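Local structure of phosphatidylethanolamine-binding protein (Plasmodium vivax, 2GZQ) at residues Val49-Ile54 with Phe192-Met197; Leu81-Pro86 with Ile140-Ser145; Arg97-Trp102 with Pro125-Ser130; Thr156-Tyr161 with Tyr179-Met184. The protein probably binds phosphatidylethanolamine or related phospholipid headgroups in this malaria parasite. All coordinates share one frame; numbering follows the deposited sequence.

Interaction 1. Residues Val49-Ile54 with Phe192-Met197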
# COMPACT_ATOMS: atom_id res chain seq x y z
N VAL A 49 -6.23 -0.85 10.55
CA VAL A 49 -4.91 -1.36 10.28
C VAL A 49 -3.95 -0.58 11.18
O VAL A 49 -3.84 0.65 11.06
CB VAL A 49 -4.56 -1.13 8.79
CG1 VAL A 49 -3.13 -1.57 8.48
CG2 VAL A 49 -5.53 -1.88 7.92
N ASN A 50 -3.27 -1.27 12.09
CA ASN A 50 -2.52 -0.62 13.16
C ASN A 50 -1.25 -1.36 13.54
O ASN A 50 -1.22 -2.08 14.54
CB ASN A 50 -3.40 -0.45 14.40
CG ASN A 50 -2.72 0.36 15.49
OD1 ASN A 50 -1.94 1.26 15.21
ND2 ASN A 50 -3.01 0.03 16.74
N HIS A 51 -0.20 -1.20 12.74
CA HIS A 51 1.14 -1.67 13.09
C HIS A 51 1.21 -3.16 13.37
O HIS A 51 1.79 -3.59 14.37
CB HIS A 51 1.66 -0.93 14.32
CG HIS A 51 1.97 0.52 14.09
ND1 HIS A 51 3.15 1.10 14.48
CD2 HIS A 51 1.22 1.52 13.54
CE1 HIS A 51 3.14 2.38 14.18
NE2 HIS A 51 1.98 2.66 13.61
N GLY A 52 0.65 -3.96 12.48
CA GLY A 52 0.83 -5.38 12.55
C GLY A 52 -0.17 -6.12 13.42
O GLY A 52 0.04 -7.27 13.75
N ASN A 53 -1.26 -5.46 13.81
CA ASN A 53 -2.37 -6.16 14.42
C ASN A 53 -2.95 -7.23 13.49
O ASN A 53 -2.80 -7.18 12.28
CB ASN A 53 -3.47 -5.18 14.84
CG ASN A 53 -4.07 -4.44 13.67
OD1 ASN A 53 -3.35 -3.93 12.82
ND2 ASN A 53 -5.39 -4.34 13.63
N ILE A 54 -3.62 -8.19 14.09
CA ILE A 54 -4.28 -9.25 13.35
C ILE A 54 -5.66 -8.76 12.95
O ILE A 54 -6.47 -8.41 13.79
CB ILE A 54 -4.44 -10.51 14.20
CG1 ILE A 54 -3.09 -11.05 14.65
CG2 ILE A 54 -5.23 -11.58 13.44
CD1 ILE A 54 -2.40 -11.84 13.58
N PHE A 192 3.83 4.51 6.15
CA PHE A 192 3.65 3.06 6.07
C PHE A 192 2.71 2.59 7.16
O PHE A 192 2.76 3.08 8.30
CB PHE A 192 4.99 2.35 6.24
CG PHE A 192 4.91 0.87 5.99
CD1 PHE A 192 4.93 -0.06 7.05
CD2 PHE A 192 4.81 0.39 4.70
CE1 PHE A 192 4.83 -1.41 6.80
CE2 PHE A 192 4.69 -0.97 4.47
CZ PHE A 192 4.70 -1.86 5.52
N ASN A 193 1.87 1.60 6.85
CA ASN A 193 1.16 0.87 7.91
C ASN A 193 0.91 -0.52 7.38
O ASN A 193 1.00 -0.78 6.18
CB ASN A 193 -0.15 1.58 8.28
CG ASN A 193 -0.55 1.38 9.71
OD1 ASN A 193 -0.20 0.35 10.35
ND2 ASN A 193 -1.31 2.35 10.23
N TRP A 194 0.64 -1.45 8.29
CA TRP A 194 0.39 -2.83 7.86
C TRP A 194 -0.39 -3.55 8.93
O TRP A 194 -0.48 -3.09 10.08
CB TRP A 194 1.73 -3.57 7.55
CG TRP A 194 2.43 -4.14 8.75
CD1 TRP A 194 2.50 -5.45 9.07
CD2 TRP A 194 3.15 -3.43 9.77
NE1 TRP A 194 3.23 -5.62 10.24
CE2 TRP A 194 3.65 -4.40 10.68
CE3 TRP A 194 3.43 -2.09 10.00
CZ2 TRP A 194 4.39 -4.04 11.83
CZ3 TRP A 194 4.18 -1.73 11.14
CH2 TRP A 194 4.64 -2.71 12.03
N CYS A 195 -0.92 -4.71 8.54
CA CYS A 195 -1.55 -5.64 9.47
C CYS A 195 -1.15 -7.03 9.08
O CYS A 195 -0.49 -7.22 8.05
CB CYS A 195 -3.08 -5.46 9.43
SG CYS A 195 -3.86 -5.86 7.85
N GLN A 196 -1.51 -8.01 9.91
CA GLN A 196 -1.33 -9.41 9.58
C GLN A 196 -2.69 -10.06 9.35
O GLN A 196 -3.62 -9.88 10.14
CB GLN A 196 -0.62 -10.11 10.73
CG GLN A 196 0.81 -9.66 11.04
CD GLN A 196 1.33 -10.34 12.30
OE1 GLN A 196 1.88 -11.42 12.24
NE2 GLN A 196 1.15 -9.69 13.45
N MSE A 197 -2.83 -10.82 8.27
CA MSE A 197 -4.09 -11.47 7.95
C MSE A 197 -3.85 -12.92 7.60
O MSE A 197 -2.87 -13.25 6.93
CB MSE A 197 -4.75 -10.81 6.74
CG MSE A 197 -5.38 -9.46 7.01
SE MSE A 197 -6.29 -8.74 5.44
CE MSE A 197 -7.98 -9.52 5.70
O HOH W 1 -2.20 3.17 12.96
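Three consecutive loop residues, His51, Gly52 and Asn53, hydrogen-bond to strand 192-197 through main-chain and side-chain groups. His51 N reaches Asn193 OD1 at 2.8 Å, lying in the carbonyl plane of that amide, and the same oxygen accepts from Trp194 N. The amide's other end, ND2, donates to Met39 O and to a water held by Asn50 OD1, which together fix the rotation of this buried group. Gly52 N donates to Trp194 O at 2.8 Å. Gln196, with CG anti to the carbonyl carbon (chi1 -64°) and the chain extended beyond it, gives Gly52 O a nearly straight bond from NE2 (2.7 Å, 170°), and its N donates to Asn53 O at 2.8 Å.

The aromatic contact is made mainly by the backbone. The His51-Gly52 link passes over one face of the Trp194 indole: His51 CA sits 3.8 Å from the centroid of the six-membered ring and Gly52 CA 3.7 Å from that of the five-membered ring. Gly52 has a positive phi of 88°, a conformation that favours glycine. Beyond the loop, His51 ND1 bonds Glu17 OE1, and helix 15-20 also touches Trp194.

Apolar contact is slighter: Val49 CG1 lies 4.0 Å from Cys195 CB and Ile54 CD1 3.8 Å from Gln196 CB. Ile54 pairs in parallel with Gln196, and the loop connects the fold's two sheets, from strand 47-49 to edge strand 54-56.

Interaction 2. Residues Leu81-Pro86 with Ile140-Ser145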
# COMPACT_ATOMS: atom_id res chain seq x y z
N LEU A 81 -0.61 6.04 -3.02
CA LEU A 81 -0.79 5.00 -2.01
C LEU A 81 -0.91 3.66 -2.72
O LEU A 81 -1.71 3.51 -3.64
CB LEU A 81 -2.07 5.30 -1.23
CG LEU A 81 -2.45 4.30 -0.15
CD1 LEU A 81 -1.41 4.08 0.90
CD2 LEU A 81 -3.74 4.73 0.52
N PHE A 82 -0.13 2.69 -2.26
CA PHE A 82 -0.19 1.34 -2.76
C PHE A 82 -0.57 0.43 -1.59
O PHE A 82 0.01 0.57 -0.49
CB PHE A 82 1.19 0.87 -3.27
CG PHE A 82 1.75 1.64 -4.44
CD1 PHE A 82 0.97 2.06 -5.49
CD2 PHE A 82 3.10 1.92 -4.52
CE1 PHE A 82 1.53 2.74 -6.55
CE2 PHE A 82 3.64 2.56 -5.58
CZ PHE A 82 2.87 3.00 -6.59
N MSE A 83 -1.46 -0.53 -1.81
CA MSE A 83 -1.63 -1.60 -0.90
C MSE A 83 -1.17 -2.90 -1.55
O MSE A 83 -1.54 -3.20 -2.69
CB MSE A 83 -3.10 -1.66 -0.58
CG MSE A 83 -3.47 -2.73 0.33
SE MSE A 83 -5.33 -2.89 0.12
CE MSE A 83 -5.63 -4.45 1.22
N ILE A 84 -0.33 -3.64 -0.82
CA ILE A 84 0.33 -4.82 -1.34
C ILE A 84 0.26 -5.99 -0.37
O ILE A 84 0.12 -5.82 0.83
CB ILE A 84 1.80 -4.59 -1.72
CG1 ILE A 84 2.59 -4.14 -0.51
CG2 ILE A 84 1.92 -3.60 -2.85
CD1 ILE A 84 4.06 -4.35 -0.64
N ASP A 85 0.42 -7.19 -0.92
CA ASP A 85 0.74 -8.38 -0.15
C ASP A 85 2.12 -8.89 -0.55
O ASP A 85 2.26 -9.43 -1.65
CB ASP A 85 -0.33 -9.45 -0.39
CG ASP A 85 -0.13 -10.68 0.48
OD1 ASP A 85 -0.91 -11.65 0.32
OD2 ASP A 85 0.80 -10.66 1.31
N PRO A 86 3.12 -8.70 0.30
CA PRO A 86 4.44 -9.23 0.01
C PRO A 86 4.54 -10.73 0.24
O PRO A 86 5.55 -11.34 -0.08
CB PRO A 86 5.34 -8.47 1.00
CG PRO A 86 4.42 -8.23 2.19
CD PRO A 86 3.05 -8.04 1.61
N ILE A 140 -0.18 -7.56 5.05
CA ILE A 140 -0.87 -6.68 4.12
C ILE A 140 -0.46 -5.24 4.45
O ILE A 140 -0.65 -4.77 5.57
CB ILE A 140 -2.38 -6.90 4.22
CG1 ILE A 140 -2.77 -8.35 3.92
CG2 ILE A 140 -3.12 -5.91 3.33
CD1 ILE A 140 -2.37 -8.86 2.61
N SER A 141 0.16 -4.58 3.49
CA SER A 141 0.91 -3.37 3.72
C SER A 141 0.42 -2.21 2.87
O SER A 141 -0.01 -2.39 1.71
CB SER A 141 2.37 -3.62 3.41
OG SER A 141 2.96 -4.61 4.25
N PHE A 142 0.53 -1.02 3.44
CA PHE A 142 0.13 0.22 2.79
C PHE A 142 1.33 1.14 2.76
O PHE A 142 1.86 1.49 3.81
CB PHE A 142 -1.01 0.88 3.58
CG PHE A 142 -2.29 0.10 3.59
CD1 PHE A 142 -2.44 -0.97 4.43
CD2 PHE A 142 -3.35 0.46 2.79
CE1 PHE A 142 -3.64 -1.67 4.48
CE2 PHE A 142 -4.56 -0.25 2.83
CZ PHE A 142 -4.66 -1.31 3.66
N ILE A 143 1.77 1.55 1.58
CA ILE A 143 2.94 2.39 1.41
C ILE A 143 2.51 3.73 0.81
O ILE A 143 1.86 3.78 -0.25
CB ILE A 143 3.95 1.74 0.45
CG1 ILE A 143 4.36 0.34 0.92
CG2 ILE A 143 5.17 2.64 0.29
CD1 ILE A 143 5.01 -0.51 -0.13
N LEU A 144 2.86 4.80 1.49
CA LEU A 144 2.52 6.15 1.11
C LEU A 144 3.75 6.90 0.65
O LEU A 144 4.76 6.92 1.38
CB LEU A 144 1.92 6.89 2.32
CG LEU A 144 1.27 8.22 2.05
CD1 LEU A 144 -0.04 8.03 1.28
CD2 LEU A 144 1.06 9.00 3.37
N SER A 145 3.69 7.48 -0.55
CA SER A 145 4.82 8.17 -1.14
C SER A 145 4.37 9.50 -1.71
O SER A 145 3.19 9.74 -1.92
CB SER A 145 5.45 7.32 -2.27
OG SER A 145 5.84 6.06 -1.80
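Ser141 O is approached by two groups of the opposite strand: Ile84 N donates to it at 2.8 Å, and Met83 CA makes a C-H...O contact at 3.2 Å. The pair belongs to the antiparallel centre of the six-stranded mixed sheet, where Phe82 with Ile143 and Ile84 with Ser141 are hydrogen-bonded pairs, while Leu81 with Leu144 and Met83 with Phe142 are non-hydrogen-bonded ones. Phe82 O likewise accepts from Ile143 N at 2.9 Å.

On the face carrying Met83 and Phe142, the two side chains run side by side. Met83, present as selenomethionine, has CG anti to its backbone N (chi1 179°) and, in the conformer described, rests CG over one face of the Phe142 ring, 3.9 Å from its centroid. SE follows obliquely in a Met-aromatic contact, and CE ends 3.6 Å from Ile140 CG2. The other face bears Phe82, Ile84 and Ile143; Ile84 CD1 meets Ile143 CD1 at 4.0 Å, and Ile182 of helix 178-184 packs on Phe82 and Ile143.

At the strand end the Asp85 carboxylate has partners at both oxygens, His138 ND1 at OD1 and Asp87 N at OD2, while Ile140 CD1 touches its CG at 3.6 Å.

Interaction 3. Residues Arg97-Trp102 with Pro125-Ser130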
# COMPACT_ATOMS: atom_id res chain seq x y z
N ARG A 97 5.31 -12.05 -4.81
CA ARG A 97 5.71 -10.79 -4.09
C ARG A 97 6.05 -9.74 -5.18
O ARG A 97 6.90 -10.03 -6.04
CB ARG A 97 7.01 -11.05 -3.24
CG ARG A 97 7.60 -9.76 -2.54
CD ARG A 97 8.71 -10.13 -1.62
NE ARG A 97 8.20 -10.90 -0.49
CZ ARG A 97 8.94 -11.45 0.47
NH1 ARG A 97 10.25 -11.31 0.45
NH2 ARG A 97 8.35 -12.11 1.45
N ASP A 98 5.58 -8.50 -5.13
CA ASP A 98 4.45 -7.99 -4.33
C ASP A 98 3.17 -8.14 -5.13
O ASP A 98 3.11 -7.74 -6.30
CB ASP A 98 4.64 -6.50 -4.08
CG ASP A 98 5.78 -6.17 -3.14
OD1 ASP A 98 6.10 -7.02 -2.29
OD2 ASP A 98 6.30 -5.04 -3.23
N TYR A 99 2.11 -8.66 -4.54
CA TYR A 99 0.79 -8.60 -5.16
C TYR A 99 0.19 -7.23 -4.88
O TYR A 99 0.14 -6.82 -3.72
CB TYR A 99 -0.10 -9.72 -4.61
CG TYR A 99 -1.43 -9.85 -5.30
CD1 TYR A 99 -1.61 -10.75 -6.33
CD2 TYR A 99 -2.46 -9.03 -4.97
CE1 TYR A 99 -2.85 -10.85 -6.98
CE2 TYR A 99 -3.70 -9.12 -5.62
CZ TYR A 99 -3.86 -10.03 -6.61
OH TYR A 99 -5.09 -10.09 -7.25
N VAL A 100 -0.24 -6.53 -5.91
CA VAL A 100 -0.78 -5.20 -5.73
C VAL A 100 -2.32 -5.19 -5.72
O VAL A 100 -2.97 -5.47 -6.72
CB VAL A 100 -0.15 -4.16 -6.70
CG1 VAL A 100 -0.29 -4.58 -8.14
CG2 VAL A 100 -0.73 -2.76 -6.44
N HIS A 101 -2.86 -4.88 -4.55
CA HIS A 101 -4.29 -4.78 -4.35
C HIS A 101 -4.89 -3.46 -4.81
O HIS A 101 -6.09 -3.43 -5.14
CB HIS A 101 -4.57 -4.98 -2.86
CG HIS A 101 -4.34 -6.37 -2.41
ND1 HIS A 101 -5.20 -7.39 -2.72
CD2 HIS A 101 -3.31 -6.95 -1.74
CE1 HIS A 101 -4.72 -8.54 -2.25
NE2 HIS A 101 -3.57 -8.29 -1.65
N TRP A 102 -4.14 -2.37 -4.77
CA TRP A 102 -4.74 -1.04 -4.90
C TRP A 102 -3.63 -0.05 -5.15
O TRP A 102 -2.58 -0.12 -4.50
CB TRP A 102 -5.50 -0.70 -3.61
CG TRP A 102 -6.25 0.59 -3.61
CD1 TRP A 102 -6.85 1.22 -4.67
CD2 TRP A 102 -6.49 1.40 -2.46
NE1 TRP A 102 -7.45 2.38 -4.23
CE2 TRP A 102 -7.24 2.52 -2.88
CE3 TRP A 102 -6.14 1.29 -1.11
CZ2 TRP A 102 -7.62 3.53 -2.02
CZ3 TRP A 102 -6.54 2.29 -0.24
CH2 TRP A 102 -7.28 3.39 -0.69
N PRO A 125 -7.71 -0.38 -9.38
CA PRO A 125 -8.79 -0.29 -8.42
C PRO A 125 -8.66 -1.37 -7.35
O PRO A 125 -8.11 -2.46 -7.59
CB PRO A 125 -10.04 -0.50 -9.27
CG PRO A 125 -9.58 -1.28 -10.46
CD PRO A 125 -8.15 -0.88 -10.69
N TYR A 126 -9.17 -1.07 -6.16
CA TYR A 126 -9.06 -1.96 -5.01
C TYR A 126 -9.61 -3.33 -5.30
O TYR A 126 -10.77 -3.46 -5.74
CB TYR A 126 -9.83 -1.34 -3.83
CG TYR A 126 -9.70 -2.16 -2.58
CD1 TYR A 126 -8.68 -1.93 -1.68
CD2 TYR A 126 -10.60 -3.17 -2.29
CE1 TYR A 126 -8.57 -2.66 -0.53
CE2 TYR A 126 -10.49 -3.94 -1.14
CZ TYR A 126 -9.44 -3.70 -0.27
OH TYR A 126 -9.28 -4.45 0.88
N VAL A 127 -8.84 -4.36 -4.98
CA VAL A 127 -9.36 -5.72 -4.87
C VAL A 127 -8.86 -6.26 -3.55
O VAL A 127 -7.68 -6.07 -3.19
CB VAL A 127 -8.92 -6.61 -6.03
CG1 VAL A 127 -9.42 -6.06 -7.35
CG2 VAL A 127 -7.41 -6.79 -6.06
N GLY A 128 -9.74 -6.89 -2.80
CA GLY A 128 -9.38 -7.30 -1.43
C GLY A 128 -8.37 -8.43 -1.38
O GLY A 128 -8.12 -9.09 -2.39
N PRO A 129 -7.78 -8.67 -0.19
CA PRO A 129 -6.79 -9.72 0.04
C PRO A 129 -7.14 -11.04 -0.53
O PRO A 129 -8.28 -11.49 -0.47
CB PRO A 129 -6.67 -9.77 1.56
CG PRO A 129 -6.98 -8.38 1.99
CD PRO A 129 -8.05 -7.90 1.04
N SER A 130 -6.11 -11.68 -1.05
CA SER A 130 -6.24 -12.93 -1.75
C SER A 130 -5.49 -13.98 -0.96
O SER A 130 -4.30 -14.21 -1.19
CB SER A 130 -5.65 -12.79 -3.14
OG SER A 130 -5.73 -14.01 -3.86
O HOH W 2 -3.39 -10.92 -0.64
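His101 makes two hydrogen bonds to Val127, one through its backbone and one through its ring. Val127 N donates to His101 O at 2.9 Å. In return His101 ND1 donates to Val127 O at 2.8 Å; this second bond is bent (138° at the hydrogen), the oxygen lying somewhat out of the imidazole plane. With CG anti to the carbonyl carbon and beside the backbone N (chi1 -70°), His101 CG itself comes to 3.4 Å from Val127 O. Farther round the ring, CE1 lies 3.3 Å from Pro129 CA. A water in the ring plane bridges NE2, at 2.8 Å, to Ser130 N, so that both imidazole nitrogens have partners.

One residue on, Trp102 meets Tyr126 in an offset edge-to-face pair with the planes 75° apart. Tyr126 presents its edge, CD1 lying above the rim of the indole, and its CB sits over the five-membered ring, 4.2 Å from the centroid.

In the next shell, Tyr99 lays CD2 over one face of the His101 ring, 3.5 Å above its plane. Tyr126 OH is hydrogen-bonded to Thr60 O, which fixes the far end of that ring. Arg169 bonds to Pro125 O through NH2 and to Val100 O through NH1, tying the loop to the strand.

His101 and Trp102 both face Met83 in a classic beta bulge, and the His101 side chain also touches Asp85. The setting, a histidine held beside Gly128-Pro129 and Asp85, resembles the ligand pocket of phosphatidylethanolamine-binding proteins and is probably part of it here.

Interaction 4. Residues Thr156-Tyr161 with Tyr179-Met184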
# COMPACT_ATOMS: atom_id res chain seq x y z
N THR A 156 5.76 5.34 -14.40
CA THR A 156 6.37 4.28 -15.17
C THR A 156 6.11 2.95 -14.47
O THR A 156 6.37 2.84 -13.27
CB THR A 156 7.87 4.59 -15.31
OG1 THR A 156 8.02 5.87 -15.95
CG2 THR A 156 8.58 3.50 -16.10
N GLY A 157 5.63 1.94 -15.19
CA GLY A 157 5.33 0.65 -14.61
C GLY A 157 3.88 0.45 -14.22
O GLY A 157 3.41 -0.69 -14.06
N VAL A 158 3.14 1.55 -14.05
CA VAL A 158 1.77 1.49 -13.62
C VAL A 158 0.94 2.46 -14.46
O VAL A 158 0.62 3.59 -14.04
CB VAL A 158 1.61 1.82 -12.12
CG1 VAL A 158 0.22 1.42 -11.68
CG2 VAL A 158 2.64 1.11 -11.27
N PRO A 159 0.59 2.02 -15.67
CA PRO A 159 -0.07 2.97 -16.55
C PRO A 159 -1.49 3.28 -16.14
O PRO A 159 -2.06 2.61 -15.29
CB PRO A 159 -0.05 2.28 -17.91
CG PRO A 159 1.01 1.24 -17.80
CD PRO A 159 0.86 0.76 -16.37
N LEU A 160 -2.02 4.33 -16.72
CA LEU A 160 -3.43 4.61 -16.51
C LEU A 160 -4.27 3.39 -16.77
O LEU A 160 -4.04 2.61 -17.69
CB LEU A 160 -3.91 5.76 -17.38
CG LEU A 160 -3.19 7.09 -17.18
CD1 LEU A 160 -3.58 8.04 -18.26
CD2 LEU A 160 -3.50 7.66 -15.82
N TYR A 161 -5.26 3.19 -15.93
CA TYR A 161 -6.03 1.94 -15.89
C TYR A 161 -6.97 1.81 -17.10
O TYR A 161 -7.72 2.74 -17.47
CB TYR A 161 -6.85 1.86 -14.62
CG TYR A 161 -7.56 0.55 -14.40
CD1 TYR A 161 -8.93 0.47 -14.43
CD2 TYR A 161 -6.85 -0.60 -14.08
CE1 TYR A 161 -9.58 -0.71 -14.16
CE2 TYR A 161 -7.49 -1.79 -13.84
CZ TYR A 161 -8.86 -1.84 -13.87
OH TYR A 161 -9.55 -3.01 -13.60
N TYR A 179 8.48 -1.03 -3.94
CA TYR A 179 9.66 -0.23 -3.72
C TYR A 179 10.34 0.06 -5.07
O TYR A 179 10.80 1.17 -5.33
CB TYR A 179 10.61 -0.97 -2.77
CG TYR A 179 11.87 -0.17 -2.50
CD1 TYR A 179 13.03 -0.36 -3.24
CD2 TYR A 179 11.87 0.84 -1.54
CE1 TYR A 179 14.15 0.40 -3.02
CE2 TYR A 179 13.00 1.60 -1.31
CZ TYR A 179 14.12 1.38 -2.07
OH TYR A 179 15.28 2.09 -1.86
N ASN A 180 10.43 -0.96 -5.92
CA ASN A 180 11.06 -0.75 -7.23
C ASN A 180 10.33 0.35 -8.03
O ASN A 180 10.96 1.23 -8.61
CB ASN A 180 11.15 -2.05 -8.01
CG ASN A 180 11.99 -1.91 -9.25
OD1 ASN A 180 13.06 -1.31 -9.22
ND2 ASN A 180 11.55 -2.51 -10.35
N VAL A 181 9.02 0.27 -8.07
CA VAL A 181 8.23 1.28 -8.75
C VAL A 181 8.44 2.68 -8.19
O VAL A 181 8.63 3.63 -8.93
CB VAL A 181 6.75 0.92 -8.76
CG1 VAL A 181 5.90 2.06 -9.29
CG2 VAL A 181 6.53 -0.34 -9.61
N ILE A 182 8.49 2.78 -6.87
CA ILE A 182 8.70 4.05 -6.23
C ILE A 182 10.05 4.64 -6.60
O ILE A 182 10.17 5.79 -7.01
CB ILE A 182 8.52 3.86 -4.72
CG1 ILE A 182 7.05 3.60 -4.40
CG2 ILE A 182 9.11 5.06 -3.91
CD1 ILE A 182 6.82 3.00 -3.02
N GLN A 183 11.09 3.83 -6.50
CA GLN A 183 12.42 4.38 -6.68
C GLN A 183 12.66 4.67 -8.16
O GLN A 183 13.29 5.68 -8.50
CB GLN A 183 13.53 3.53 -6.03
CG GLN A 183 13.70 2.21 -6.62
CD GLN A 183 14.61 2.23 -7.79
OE1 GLN A 183 15.48 3.08 -7.89
NE2 GLN A 183 14.40 1.30 -8.70
N MSE A 184 12.14 3.85 -9.08
CA MSE A 184 12.39 4.09 -10.49
C MSE A 184 11.63 5.31 -11.01
O MSE A 184 11.97 5.85 -12.07
CB MSE A 184 12.09 2.82 -11.31
CG MSE A 184 10.63 2.49 -11.57
SE MSE A 184 10.41 0.52 -11.98
CE MSE A 184 8.91 0.72 -13.14
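The last turn of helix 178-184 packs through Val181 and Met184 against Thr156, Gly157 and Val158 of the long loop between strand 138-148 and helix 171-174. The contact is small, burying 171 Å² in all, and no hydrogen bond crosses it.

Its inner half is a pair of valines. Val158 CG2 touches Val181 CG1 at 3.9 Å, the two side chains crossing at about a right angle. The pair is continued by Phe172, which both valines touch, and Val158 also packs on Leu123 of strand 121-124.

The outer half is made by Met184, present as selenomethionine. Its CG lies between the backbone N and the carbonyl carbon (chi1 77°), and the chain bends at chi3. In the conformer described, the terminal CE comes to 3.3 Å from Thr156 O, 3.9 Å from Gly157 CA and 4.1 Å from Thr156 CG2. Both Met184 and Thr156 have a second conformer, which makes the detail of this half less certain. Gly157 has a phi of 96°, which residues with a CB seldom adopt, and it offers the methyl group bare backbone.

Polar links run round the contact: Asn185 accepts from Thr156 N through OD1 and donates to Val181 O through ND2, while Asn173 ND2 bonds to Gly157 O. Across the interface itself, methyl groups meet methyls and backbone, so attraction across it is probably mainly dispersive, while the directional bonds in the neighbourhood are those of Asn173 and Asn185.

In the fold
Following the chain from the N terminus, interaction 1 opens first and closes last: 49-54 meets the final strand, 188-198, and the other three contacts lie within its loop. Inside it, interaction 2 pairs strands 77-85 and 138-148, and interaction 3 is nested in that loop, bringing the chain after strand 121-124 back to strand 99-107. Interaction 4 opens only after interaction 2 has closed, so no two contacts cross. Interactions 1, 2 and 3 run across the same six-stranded sheet through neighbouring strands, whereas interaction 4 joins the late loop to helix 178-184, which covers one face near interaction 2. Interactions 1 and 4 lie on opposite sides of the chain's centre.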